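Local coordinates for protein ppBat (Bacteroides thetaiotaomicron VPI-5482, PDB 3CNE) that binds flavin derivatives such as riboflavin, FMN and FAD as a homodimer, may store flavin, and appears to lack protease or chaperone activity, at residues A[10-14]-A[73-78]; A[106-111]-A[154-160]; A[110-114]-A[128-132]; A[145-149]-A[162-166]. All coordinates share one frame; numbering follows the deposited sequence.

Interaction 1. Residues A[10-14]-A[73-78]; sequences VNPVN and SCGDAV. With ZN (zinc ion), chain E.
Val10 and Ala77 meet head-on between two loops. Each CB points toward the opposite segment, and Val10 CB lies 3.9 Å from Ala77 CB. Val10 CG2 goes deepest. With chi1 at -71° this methyl sits between the backbone N and the carbonyl carbon, and it rests on the Ser73-Gly75 backbone, with Val10 CG2 3.5 Å from Ser73 O. Ser73 O and Gly75 N are buried under this methyl and have no polar partner in the model.

Pro12 follows a cis peptide bond. Its ring crosses the Asp76 side chain at about a right angle, with Pro12 CG 3.7 Å from Asp76 CB. Pro12 CD rests on Ala77 CB, and Pro12 O takes a weak hydrogen bond from Ala77 N at 3.4 Å. The backbones come close at Val13 and Gly75, and Val13 CG2 lies over Ser73 O and Cys74 O.

Asn14 N donates to Cys74 O at 2.8 Å, in the carbonyl plane and on a lone pair. A water accepts from Ser73 OG and donates to both Asn14 O and Cys74 O. The Cys74 side chain turns away from Val10 and its neighbours, and Cys74 SG binds zinc at 2.3 Å. Cys111 is the other cysteine of this structural zinc site. The Asn14 side chain also leads away and caps the next helix through OD1 and Gly17 N.

The two loops leave strands 4-9 and 69-73, parallel neighbours in the central sheet. Helix 15-27 starts just after Asn14 and packs on Ser73 with Leu18 and Tyr21. Strand 42-44 lies against Val13 through Ile43.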
loop_
_atom_site.group_PDB
_atom_site.type_symbol
_atom_site.label_atom_id
_atom_site.label_comp_id
_atom_site.label_asym_id
_atom_site.label_seq_id
_atom_site.Cartn_x
_atom_site.Cartn_y
_atom_site.Cartn_z
ATOM N N VAL A 10 8.628 -7.922 6.083
ATOM C CA VAL A 10 9.980 -8.307 5.727
ATOM C C VAL A 10 10.678 -7.079 5.113
ATOM O O VAL A 10 10.070 -6.040 4.977
ATOM C CB VAL A 10 10.012 -9.508 4.781
ATOM C CG1 VAL A 10 9.586 -10.783 5.568
ATOM C CG2 VAL A 10 9.134 -9.267 3.502
ATOM N N ASN A 11 11.945 -7.203 4.772
ATOM C CA ASN A 11 12.682 -6.043 4.278
ATOM C C ASN A 11 13.494 -6.418 3.051
ATOM O O ASN A 11 14.537 -7.078 3.181
ATOM C CB ASN A 11 13.585 -5.547 5.392
ATOM C CG ASN A 11 14.365 -4.333 5.016
ATOM O OD1 ASN A 11 13.965 -3.578 4.151
ATOM N ND2 ASN A 11 15.501 -4.138 5.673
ATOM N N PRO A 12 13.055 -5.999 1.845
ATOM C CA PRO A 12 11.936 -5.109 1.522
ATOM C C PRO A 12 10.576 -5.812 1.554
ATOM O O PRO A 12 10.513 -6.978 1.271
ATOM C CB PRO A 12 12.240 -4.665 0.090
ATOM C CG PRO A 12 12.918 -5.895 -0.535
ATOM C CD PRO A 12 13.766 -6.478 0.640
ATOM N N VAL A 13 9.521 -5.075 1.913
ATOM C CA VAL A 13 8.158 -5.582 1.964
ATOM C C VAL A 13 7.437 -5.020 0.754
ATOM O O VAL A 13 7.754 -3.918 0.256
ATOM C CB VAL A 13 7.440 -5.106 3.288
ATOM C CG1 VAL A 13 7.329 -3.619 3.350
ATOM C CG2 VAL A 13 6.061 -5.844 3.600
ATOM N N ASN A 14 6.481 -5.775 0.256
ATOM C CA ASN A 14 5.580 -5.216 -0.734
ATOM C C ASN A 14 4.581 -4.329 0.006
ATOM O O ASN A 14 3.742 -4.816 0.752
ATOM C CB ASN A 14 4.861 -6.341 -1.470
ATOM C CG ASN A 14 3.980 -5.844 -2.571
ATOM O OD1 ASN A 14 3.117 -4.995 -2.336
ATOM N ND2 ASN A 14 4.123 -6.446 -3.778
ATOM N N SER A 73 3.411 -10.390 5.772
ATOM C CA SER A 73 3.317 -9.466 4.652
ATOM C C SER A 73 4.589 -9.610 3.803
ATOM O O SER A 73 5.689 -9.227 4.208
ATOM C CB SER A 73 3.107 -8.038 5.167
ATOM O OG SER A 73 2.463 -7.230 4.192
ATOM N N CYS A 74 4.410 -10.194 2.627
ATOM C CA CYS A 74 5.498 -10.657 1.825
ATOM C C CYS A 74 6.188 -9.486 1.068
ATOM O O CYS A 74 5.668 -8.381 0.985
ATOM C CB CYS A 74 4.931 -11.684 0.852
ATOM S SG CYS A 74 6.133 -12.748 0.050
ATOM N N GLY A 75 7.337 -9.775 0.498
ATOM C CA GLY A 75 8.111 -8.779 -0.233
ATOM C C GLY A 75 9.281 -9.463 -0.910
ATOM O O GLY A 75 9.416 -10.679 -0.844
ATOM N N ASP A 76 10.155 -8.663 -1.530
ATOM C CA ASP A 76 11.226 -9.203 -2.312
ATOM C C ASP A 76 12.333 -9.781 -1.450
ATOM O O ASP A 76 13.244 -10.410 -1.966
ATOM C CB ASP A 76 11.762 -8.137 -3.280
ATOM C CG ASP A 76 10.791 -7.869 -4.426
ATOM O OD1 ASP A 76 9.806 -8.632 -4.581
ATOM O OD2 ASP A 76 11.016 -6.901 -5.154
ATOM N N ALA A 77 12.246 -9.583 -0.137
ATOM C CA ALA A 77 13.087 -10.328 0.811
ATOM C C ALA A 77 12.843 -11.823 0.804
ATOM O O ALA A 77 13.768 -12.618 1.068
ATOM C CB ALA A 77 12.899 -9.796 2.250
ATOM N N VAL A 78 11.615 -12.241 0.544
ATOM C CA VAL A 78 11.291 -13.668 0.746
ATOM C C VAL A 78 12.040 -14.618 -0.216
ATOM O O VAL A 78 12.543 -15.652 0.213
ATOM C CB VAL A 78 9.775 -13.908 0.675
ATOM C CG1 VAL A 78 9.454 -15.390 0.771
ATOM C CG2 VAL A 78 9.088 -13.110 1.802
HETATM ZN ZN ZN E . 6.136 -12.469 -2.229
HETATM O O HOH W 1 3.284 -7.312 1.579
#

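Interaction 2. Residues A[106-111]-A[154-160]; sequences MMIGHC and FFTAQDE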
loop_
_atom_site.group_PDB
_atom_site.type_symbol
_atom_site.label_atom_id
_atom_site.label_comp_id
_atom_site.label_asym_id
_atom_site.label_seq_id
_atom_site.Cartn_x
_atom_site.Cartn_y
_atom_site.Cartn_z
HETATM N N MSE A 106 -4.762 -17.306 14.417
HETATM C CA MSE A 106 -5.140 -17.091 13.040
HETATM C C MSE A 106 -3.904 -16.678 12.204
HETATM O O MSE A 106 -3.188 -15.746 12.571
HETATM C CB MSE A 106 -6.224 -16.026 12.998
HETATM C CG MSE A 106 -6.689 -15.634 11.631
HETATM SE SE MSE A 106 -8.136 -14.307 11.823
HETATM C CE MSE A 106 -7.940 -13.885 13.732
HETATM N N MSE A 107 -3.659 -17.415 11.112
HETATM C CA MSE A 107 -2.474 -17.236 10.259
HETATM C C MSE A 107 -2.920 -16.656 8.926
HETATM O O MSE A 107 -3.695 -17.276 8.195
HETATM C CB MSE A 107 -1.732 -18.552 10.017
HETATM C CG MSE A 107 -1.472 -19.399 11.228
HETATM SE SE MSE A 107 -0.482 -18.451 12.588
HETATM C CE MSE A 107 1.284 -18.382 11.731
ATOM N N ILE A 108 -2.417 -15.465 8.632
ATOM C CA ILE A 108 -2.850 -14.667 7.492
ATOM C C ILE A 108 -1.616 -14.270 6.655
ATOM O O ILE A 108 -0.599 -13.824 7.188
ATOM C CB ILE A 108 -3.573 -13.362 7.929
ATOM C CG1 ILE A 108 -4.852 -13.661 8.730
ATOM C CG2 ILE A 108 -3.893 -12.476 6.693
ATOM C CD1 ILE A 108 -5.149 -12.631 9.815
ATOM N N GLY A 109 -1.697 -14.451 5.342
ATOM C CA GLY A 109 -0.588 -14.058 4.504
ATOM C C GLY A 109 -0.935 -14.207 3.045
ATOM O O GLY A 109 -1.991 -14.756 2.699
ATOM N N HIS A 110 -0.057 -13.670 2.208
ATOM C CA HIS A 110 -0.250 -13.677 0.779
ATOM C C HIS A 110 1.088 -13.897 0.079
ATOM O O HIS A 110 2.148 -13.864 0.723
ATOM C CB HIS A 110 -0.907 -12.366 0.314
ATOM C CG HIS A 110 -0.018 -11.164 0.426
ATOM N ND1 HIS A 110 0.113 -10.440 1.592
ATOM C CD2 HIS A 110 0.771 -10.549 -0.487
ATOM C CE1 HIS A 110 0.943 -9.429 1.390
ATOM N NE2 HIS A 110 1.357 -9.476 0.140
ATOM N N CYS A 111 1.008 -14.100 -1.238
ATOM C CA CYS A 111 2.164 -14.296 -2.113
ATOM C C CYS A 111 2.979 -15.516 -1.642
ATOM O O CYS A 111 2.470 -16.630 -1.728
ATOM C CB CYS A 111 2.961 -12.990 -2.301
ATOM S SG CYS A 111 4.034 -13.012 -3.762
ATOM N N PHE A 154 -6.059 -20.740 8.635
ATOM C CA PHE A 154 -5.256 -20.160 7.568
ATOM C C PHE A 154 -6.068 -19.354 6.567
ATOM O O PHE A 154 -6.994 -19.863 5.958
ATOM C CB PHE A 154 -4.437 -21.238 6.837
ATOM C CG PHE A 154 -3.405 -21.877 7.698
ATOM C CD1 PHE A 154 -2.122 -21.335 7.792
ATOM C CD2 PHE A 154 -3.714 -23.007 8.448
ATOM C CE1 PHE A 154 -1.164 -21.908 8.631
ATOM C CE2 PHE A 154 -2.744 -23.602 9.276
ATOM C CZ PHE A 154 -1.482 -23.050 9.367
ATOM N N PHE A 155 -5.665 -18.100 6.393
ATOM C CA PHE A 155 -6.300 -17.170 5.466
ATOM C C PHE A 155 -5.174 -16.708 4.544
ATOM O O PHE A 155 -4.383 -15.852 4.914
ATOM C CB PHE A 155 -6.883 -15.972 6.238
ATOM C CG PHE A 155 -8.019 -16.331 7.171
ATOM C CD1 PHE A 155 -9.305 -15.823 6.946
ATOM C CD2 PHE A 155 -7.815 -17.161 8.270
ATOM C CE1 PHE A 155 -10.378 -16.162 7.792
ATOM C CE2 PHE A 155 -8.886 -17.503 9.123
ATOM C CZ PHE A 155 -10.164 -16.995 8.872
ATOM N N THR A 156 -5.078 -17.299 3.355
ATOM C CA THR A 156 -3.968 -16.987 2.471
ATOM C C THR A 156 -4.476 -16.557 1.104
ATOM O O THR A 156 -5.506 -17.042 0.623
ATOM C CB THR A 156 -2.969 -18.163 2.342
ATOM O OG1 THR A 156 -3.619 -19.306 1.759
ATOM C CG2 THR A 156 -2.432 -18.552 3.701
ATOM N N ALA A 157 -3.760 -15.610 0.507
ATOM C CA ALA A 157 -4.092 -15.117 -0.824
ATOM C C ALA A 157 -2.896 -15.356 -1.740
ATOM O O ALA A 157 -1.745 -15.303 -1.299
ATOM C CB ALA A 157 -4.444 -13.649 -0.760
ATOM N N GLN A 158 -3.182 -15.633 -3.003
ATOM C CA GLN A 158 -2.171 -15.892 -4.000
ATOM C C GLN A 158 -1.139 -14.751 -4.072
ATOM O O GLN A 158 0.070 -14.999 -4.094
ATOM C CB GLN A 158 -2.846 -16.091 -5.357
ATOM C CG GLN A 158 -1.939 -16.679 -6.398
ATOM C CD GLN A 158 -2.648 -16.980 -7.693
ATOM O OE1 GLN A 158 -2.707 -16.135 -8.589
ATOM N NE2 GLN A 158 -3.170 -18.197 -7.811
ATOM N N ASP A 159 -1.606 -13.506 -4.071
ATOM C CA ASP A 159 -0.673 -12.363 -4.012
ATOM C C ASP A 159 -1.391 -11.058 -3.659
ATOM O O ASP A 159 -2.566 -11.096 -3.280
ATOM C CB ASP A 159 0.118 -12.242 -5.302
ATOM C CG ASP A 159 -0.750 -12.064 -6.490
ATOM O OD1 ASP A 159 -1.824 -11.459 -6.341
ATOM O OD2 ASP A 159 -0.380 -12.539 -7.585
ATOM N N GLU A 160 -0.693 -9.923 -3.794
ATOM C CA GLU A 160 -1.225 -8.631 -3.353
ATOM C C GLU A 160 -2.481 -8.296 -4.133
ATOM O O GLU A 160 -3.369 -7.625 -3.624
ATOM C CB GLU A 160 -0.191 -7.491 -3.532
ATOM C CG GLU A 160 0.998 -7.570 -2.575
ATOM C CD GLU A 160 2.081 -8.585 -3.011
ATOM O OE1 GLU A 160 3.031 -8.851 -2.210
ATOM O OE2 GLU A 160 1.975 -9.123 -4.146
#
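Two parallel strands of the central sheet, 106-110 and 154-157, pair here from Met107 with Phe154 to His110 with Ala157. Phe155 N donates to Met107 O at 2.8 Å. Gly109 N donates to Phe155 O at 3.1 Å, and Ala157 N to Gly109 O at 2.9 Å. A weak bond from Cys111 N to Ala157 O continues the pattern past the strand end.

Side chains alternate between the two faces. Met107 and Phe154 lie side by side and point the same way, with Met107 CB 3.6 Å from Phe154 CD1. Thr156 shares their face, and its OG1 bonds to Ala129 N. On the other face, Ile108 CG1 packs on Phe155 CB at 4.0 Å. Helix 167-174 covers both through Val170. Met106, a selenomethionine, adds a distant Met-aromatic contact: its SE stands over one face of the Phe155 ring, toward the rim, 4.6 Å from the centroid.

At the strand ends, His110 CG sits between its backbone N and carbonyl carbon (chi1 69°). This puts the ring near Glu160. His110 NE2 donates to Glu160 OE1 at 3.0 Å, in the plane of the ring but from above the carboxylate plane. The two planes are 83° apart, and the bond is bent to 132°. His110 ND1 bonds to Tyr21 OH, so both ring nitrogens are held and the ring cannot turn easily.

Cys111 then leaves the strand with a positive phi. Such a tight strand-to-helix turn fits the nucleophile elbow of the DJ-1/PfpI family, although here the cysteine is a zinc ligand.

Interaction 3. Residues A[110-114]-A[128-132]; sequences HCAGA and VAVHP
Cys111 and His131 meet through backbone and side chain together. His131 N donates to Cys111 O at 3.0 Å, approaching from above the carbonyl plane, 48° out of it. His131 CG is anti to its backbone N (chi1 -170°), which brings the imidazole to the cysteine sulfur. Cys111 SG lies 3.6 Å from His131 CD2 and approaches the ring obliquely. The CB of His131 is also in touch with this sulfur. Two further contacts hold the imidazole. Pro132 CD lies over one face, and His131 ND1 bonds to Leu133 N, which fixes the rotation of the ring.

The residues from His110 to Gly113 form a type II' turn, closed by Gly113 N to His110 O at 2.9 Å. It joins strand 106-110 to helix 113-119, the place of the nucleophile elbow in DJ-1/PfpI folds. Ala112 is the N-cap residue of that helix.

Ala114, in the first turn of the helix, points its methyl at the strand. Ala114 CB is 3.4 Å from Ala129 O and 3.7 Å from Val128 CB. Both methyls of Val128 also lie near it. Val130 adds a looser contact, Ala114 CB to Val130 CB at 4.1 Å. The chi1 of Val130, 64°, leaves CG2 anti to the backbone N, and that methyl rests 3.5 Å from Cys111 O.

One water lies between the segments. It accepts from Ala114 N at 2.9 Å and lies as near to Cys111 O and Ala129 O. Beyond Val128, strand 127-129 pairs with strand 142-144.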
loop_
_atom_site.group_PDB
_atom_site.type_symbol
_atom_site.label_atom_id
_atom_site.label_comp_id
_atom_site.label_asym_id
_atom_site.label_seq_id
_atom_site.Cartn_x
_atom_site.Cartn_y
_atom_site.Cartn_z
ATOM N N HIS A 110 -0.057 -13.670 2.208
ATOM C CA HIS A 110 -0.250 -13.677 0.779
ATOM C C HIS A 110 1.088 -13.897 0.079
ATOM O O HIS A 110 2.148 -13.864 0.723
ATOM C CB HIS A 110 -0.907 -12.366 0.314
ATOM C CG HIS A 110 -0.018 -11.164 0.426
ATOM N ND1 HIS A 110 0.113 -10.440 1.592
ATOM C CD2 HIS A 110 0.771 -10.549 -0.487
ATOM C CE1 HIS A 110 0.943 -9.429 1.390
ATOM N NE2 HIS A 110 1.357 -9.476 0.140
ATOM N N CYS A 111 1.008 -14.100 -1.238
ATOM C CA CYS A 111 2.164 -14.296 -2.113
ATOM C C CYS A 111 2.979 -15.516 -1.642
ATOM O O CYS A 111 2.470 -16.630 -1.728
ATOM C CB CYS A 111 2.961 -12.990 -2.301
ATOM S SG CYS A 111 4.034 -13.012 -3.762
ATOM N N ALA A 112 4.196 -15.351 -1.126
ATOM C CA ALA A 112 4.936 -16.533 -0.614
ATOM C C ALA A 112 4.720 -16.802 0.879
ATOM O O ALA A 112 5.388 -17.662 1.457
ATOM C CB ALA A 112 6.467 -16.445 -0.959
ATOM N N GLY A 113 3.774 -16.076 1.497
ATOM C CA GLY A 113 3.406 -16.271 2.894
ATOM C C GLY A 113 3.083 -17.716 3.252
ATOM O O GLY A 113 3.533 -18.224 4.292
ATOM N N ALA A 114 2.304 -18.386 2.398
ATOM C CA ALA A 114 1.920 -19.781 2.651
ATOM C C ALA A 114 3.161 -20.688 2.677
ATOM O O ALA A 114 3.187 -21.714 3.385
ATOM C CB ALA A 114 0.955 -20.268 1.591
ATOM N N VAL A 128 -3.932 -24.015 0.938
ATOM C CA VAL A 128 -3.351 -22.674 0.930
ATOM C C VAL A 128 -3.297 -22.129 -0.472
ATOM O O VAL A 128 -3.130 -22.883 -1.441
ATOM C CB VAL A 128 -1.907 -22.618 1.514
ATOM C CG1 VAL A 128 -1.895 -22.909 3.008
ATOM C CG2 VAL A 128 -0.932 -23.545 0.736
ATOM N N ALA A 129 -3.435 -20.814 -0.572
ATOM C CA ALA A 129 -3.188 -20.102 -1.806
ATOM C C ALA A 129 -1.794 -19.499 -1.682
ATOM O O ALA A 129 -1.371 -19.058 -0.601
ATOM C CB ALA A 129 -4.214 -19.032 -2.027
ATOM N N VAL A 130 -1.090 -19.507 -2.803
ATOM C CA VAL A 130 0.325 -19.197 -2.848
ATOM C C VAL A 130 0.626 -18.678 -4.238
ATOM O O VAL A 130 -0.079 -19.020 -5.205
ATOM C CB VAL A 130 1.175 -20.442 -2.484
ATOM C CG1 VAL A 130 0.999 -21.558 -3.497
ATOM C CG2 VAL A 130 2.645 -20.098 -2.331
ATOM N N HIS A 131 1.650 -17.830 -4.332
ATOM C CA HIS A 131 2.107 -17.326 -5.603
ATOM C C HIS A 131 2.532 -18.519 -6.475
ATOM O O HIS A 131 3.197 -19.418 -5.974
ATOM C CB HIS A 131 3.292 -16.369 -5.400
ATOM C CG HIS A 131 3.667 -15.630 -6.638
ATOM N ND1 HIS A 131 4.378 -16.213 -7.665
ATOM C CD2 HIS A 131 3.399 -14.366 -7.035
ATOM C CE1 HIS A 131 4.539 -15.334 -8.638
ATOM N NE2 HIS A 131 3.947 -14.208 -8.282
ATOM N N PRO A 132 2.134 -18.544 -7.763
ATOM C CA PRO A 132 2.490 -19.667 -8.649
ATOM C C PRO A 132 3.949 -20.111 -8.578
ATOM O O PRO A 132 4.227 -21.310 -8.538
ATOM C CB PRO A 132 2.153 -19.130 -10.045
ATOM C CG PRO A 132 1.016 -18.215 -9.794
ATOM C CD PRO A 132 1.307 -17.549 -8.473
HETATM O O HOH W 2 0.621 -17.249 0.371
#

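Interaction 4. Residues A[145-149]-A[162-166]; sequences DEKSE and TIWTM. With FMN (flavin mononucleotide), chain N.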
loop_
_atom_site.group_PDB
_atom_site.type_symbol
_atom_site.label_atom_id
_atom_site.label_comp_id
_atom_site.label_asym_id
_atom_site.label_seq_id
_atom_site.Cartn_x
_atom_site.Cartn_y
_atom_site.Cartn_z
ATOM N N ASP A 145 -4.817 -23.457 -6.930
ATOM C CA ASP A 145 -4.697 -22.374 -7.910
ATOM C C ASP A 145 -5.686 -21.249 -7.610
ATOM O O ASP A 145 -5.799 -20.299 -8.379
ATOM C CB ASP A 145 -4.960 -22.887 -9.338
ATOM C CG ASP A 145 -3.927 -23.898 -9.817
ATOM O OD1 ASP A 145 -2.749 -23.853 -9.389
ATOM O OD2 ASP A 145 -4.318 -24.744 -10.657
ATOM N N GLU A 146 -6.405 -21.359 -6.496
ATOM C CA GLU A 146 -7.404 -20.345 -6.117
ATOM C C GLU A 146 -6.770 -19.008 -5.747
ATOM O O GLU A 146 -5.587 -18.956 -5.382
ATOM C CB GLU A 146 -8.309 -20.847 -4.983
ATOM C CG GLU A 146 -9.200 -22.015 -5.386
ATOM C CD GLU A 146 -9.932 -21.757 -6.692
ATOM O OE1 GLU A 146 -10.800 -20.854 -6.711
ATOM O OE2 GLU A 146 -9.625 -22.448 -7.693
ATOM N N LYS A 147 -7.590 -17.950 -5.837
ATOM C CA LYS A 147 -7.181 -16.574 -5.575
ATOM C C LYS A 147 -6.882 -16.375 -4.096
ATOM O O LYS A 147 -6.002 -15.591 -3.729
ATOM C CB LYS A 147 -8.269 -15.583 -6.007
ATOM C CG LYS A 147 -8.371 -15.322 -7.506
ATOM C CD LYS A 147 -9.442 -14.280 -7.793
ATOM C CE LYS A 147 -9.772 -14.164 -9.264
ATOM N NZ LYS A 147 -8.838 -13.243 -9.953
ATOM N N SER A 148 -7.657 -17.065 -3.254
ATOM C CA SER A 148 -7.392 -17.145 -1.831
ATOM C C SER A 148 -7.992 -18.442 -1.309
ATOM O O SER A 148 -8.804 -19.062 -1.994
ATOM C CB SER A 148 -7.941 -15.936 -1.071
ATOM O OG SER A 148 -9.315 -15.683 -1.347
ATOM N N GLU A 149 -7.557 -18.841 -0.118
ATOM C CA GLU A 149 -8.011 -20.054 0.553
ATOM C C GLU A 149 -8.161 -19.743 2.026
ATOM O O GLU A 149 -7.275 -19.127 2.642
ATOM C CB GLU A 149 -7.007 -21.208 0.399
ATOM C CG GLU A 149 -6.956 -21.841 -0.997
ATOM C CD GLU A 149 -8.241 -22.595 -1.403
ATOM O OE1 GLU A 149 -9.132 -22.823 -0.565
ATOM O OE2 GLU A 149 -8.345 -22.984 -2.577
ATOM N N THR A 162 -4.833 -10.350 -5.062
ATOM C CA THR A 162 -6.006 -11.155 -4.681
ATOM C C THR A 162 -6.390 -11.047 -3.186
ATOM O O THR A 162 -7.327 -11.741 -2.699
ATOM C CB THR A 162 -5.823 -12.629 -5.043
ATOM O OG1 THR A 162 -4.728 -13.183 -4.304
ATOM C CG2 THR A 162 -5.574 -12.803 -6.519
ATOM N N ILE A 163 -5.660 -10.210 -2.455
ATOM C CA ILE A 163 -5.956 -9.993 -1.036
ATOM C C ILE A 163 -7.433 -9.594 -0.842
ATOM O O ILE A 163 -8.114 -10.121 0.049
ATOM C CB ILE A 163 -5.005 -8.971 -0.389
ATOM C CG1 ILE A 163 -3.613 -9.598 -0.218
ATOM C CG2 ILE A 163 -5.543 -8.534 1.009
ATOM C CD1 ILE A 163 -2.509 -8.595 0.104
ATOM N N TRP A 164 -7.923 -8.713 -1.724
ATOM C CA TRP A 164 -9.315 -8.251 -1.702
ATOM C C TRP A 164 -10.321 -9.404 -1.634
ATOM O O TRP A 164 -11.397 -9.217 -1.081
ATOM C CB TRP A 164 -9.638 -7.355 -2.913
ATOM C CG TRP A 164 -9.787 -8.088 -4.237
ATOM C CD1 TRP A 164 -8.804 -8.414 -5.099
ATOM C CD2 TRP A 164 -11.010 -8.569 -4.822
ATOM N NE1 TRP A 164 -9.315 -9.064 -6.199
ATOM C CE2 TRP A 164 -10.677 -9.162 -6.053
ATOM C CE3 TRP A 164 -12.360 -8.543 -4.423
ATOM C CZ2 TRP A 164 -11.640 -9.749 -6.886
ATOM C CZ3 TRP A 164 -13.323 -9.115 -5.266
ATOM C CH2 TRP A 164 -12.956 -9.707 -6.473
ATOM N N THR A 165 -9.981 -10.569 -2.211
ATOM C CA THR A 165 -10.908 -11.731 -2.239
ATOM C C THR A 165 -11.135 -12.398 -0.877
ATOM O O THR A 165 -12.124 -13.115 -0.693
ATOM C CB THR A 165 -10.493 -12.842 -3.239
ATOM O OG1 THR A 165 -9.269 -13.468 -2.815
ATOM C CG2 THR A 165 -10.380 -12.298 -4.652
HETATM N N MSE A 166 -10.236 -12.174 0.074
HETATM C CA MSE A 166 -10.379 -12.791 1.386
HETATM C C MSE A 166 -10.441 -11.777 2.527
HETATM O O MSE A 166 -10.734 -12.134 3.648
HETATM C CB MSE A 166 -9.244 -13.766 1.652
HETATM C CG MSE A 166 -7.873 -13.101 1.618
HETATM SE SE MSE A 166 -6.503 -14.092 2.596
HETATM C CE MSE A 166 -6.077 -12.691 3.904
HETATM N N1 FMN N . -9.887 -4.644 -5.429
HETATM C C2 FMN N . -8.514 -4.514 -5.423
HETATM O O2 FMN N . -7.977 -3.890 -4.501
HETATM N N3 FMN N . -7.762 -5.076 -6.445
HETATM C C4 FMN N . -8.390 -5.767 -7.478
HETATM O O4 FMN N . -7.716 -6.319 -8.362
HETATM C C4A FMN N . -9.779 -5.898 -7.479
HETATM N N5 FMN N . -10.416 -6.586 -8.498
HETATM C C5A FMN N . -11.794 -6.700 -8.480
HETATM C C6 FMN N . -12.433 -7.388 -9.500
HETATM C C7 FMN N . -13.819 -7.530 -9.503
HETATM C C7M FMN N . -14.362 -8.769 -10.163
HETATM C C8 FMN N . -14.582 -6.938 -8.485
HETATM C C8M FMN N . -15.927 -6.358 -8.864
HETATM C C9 FMN N . -13.918 -6.271 -7.457
HETATM C C9A FMN N . -12.536 -6.130 -7.445
HETATM N N10 FMN N . -11.905 -5.435 -6.415
HETATM C C10 FMN N . -10.527 -5.327 -6.446
HETATM C "C1'" FMN N . -12.515 -5.436 -5.041
HETATM C "C2'" FMN N . -13.185 -4.132 -4.624
HETATM O "O2'" FMN N . -12.227 -3.255 -4.053
HETATM C "C3'" FMN N . -14.293 -4.454 -3.614
HETATM O "O3'" FMN N . -15.231 -5.322 -4.223
HETATM C "C4'" FMN N . -15.013 -3.209 -3.091
HETATM O "O4'" FMN N . -14.330 -2.653 -1.980
HETATM O O HOH W 3 -8.176 -10.462 -8.773
#
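Ser148 and Thr165 are joined by their hydroxyls, and the bonds run in one direction. Ser148 OG donates to Thr165 OG1 at 2.7 Å. Thr165 OG1 in turn donates to Thr162 O at 2.6 Å, in the carbonyl plane. Thr162 O also accepts from Thr165 N, so two donors of one residue grip it. With chi1 at 67°, Thr165 OG1 lies between its own backbone N and carbonyl carbon, where it can face both Ser148 and Thr162. Thr162 OG1 lies 2.8 Å from Lys147 O, and Asp159 N donates to the same hydroxyl.

Apolar contacts flank these bonds. The Lys147 chain passes over both threonine methyls. Its CG lies 3.9 Å from Thr162 CG2, and its CD 3.8 Å from Thr165 CG2. The Lys147 and Thr165 side chains cross at about a right angle. Met166 CB packs against Ser148.

The aromatic contact is with the flavin. The isoalloxazine of FMN lies over one face of the Trp164 indole, with FMN C9A 3.5 Å above the indole plane and toward the rim. Thr165 CG2 sits over the centre of the opposite face, so the indole is held between methyl and flavin. Asn161 O of the second subunit also bonds to this FMN.

A water at the edge of the indole, in its plane, links the polar ends. It accepts from Trp164 NE1 and from Lys147 NZ, the latter at 3.1 Å.

Thr165 thus probably ties strand 148-151 to the flavin site. Its hydroxyl is bonded to Ser148, and its methyl backs the tryptophan that binds the cofactor.

Overall arrangement
Interactions 1, 2 and 3 converge on the zinc site. Cys74 belongs to interaction 1, while Cys111 is shared by interactions 2 and 3. Cys74 SG lies 3.5 Å from Ala112 N, at the turn after Cys111. The centres of interactions 2 and 3 are about 6 Å apart, and they also touch where Gln158 CG lies 3.2 Å from Val130 O. Interaction 4 continues the sheet of interaction 2, with Gln158 N 2.9 Å from Lys147 O. It carries Trp164, whose indole lies against the flavin. Its Thr162 side chain is about 11 Å from the zinc. Interactions 1 and 4 do not touch: their centres are about 19 Å apart.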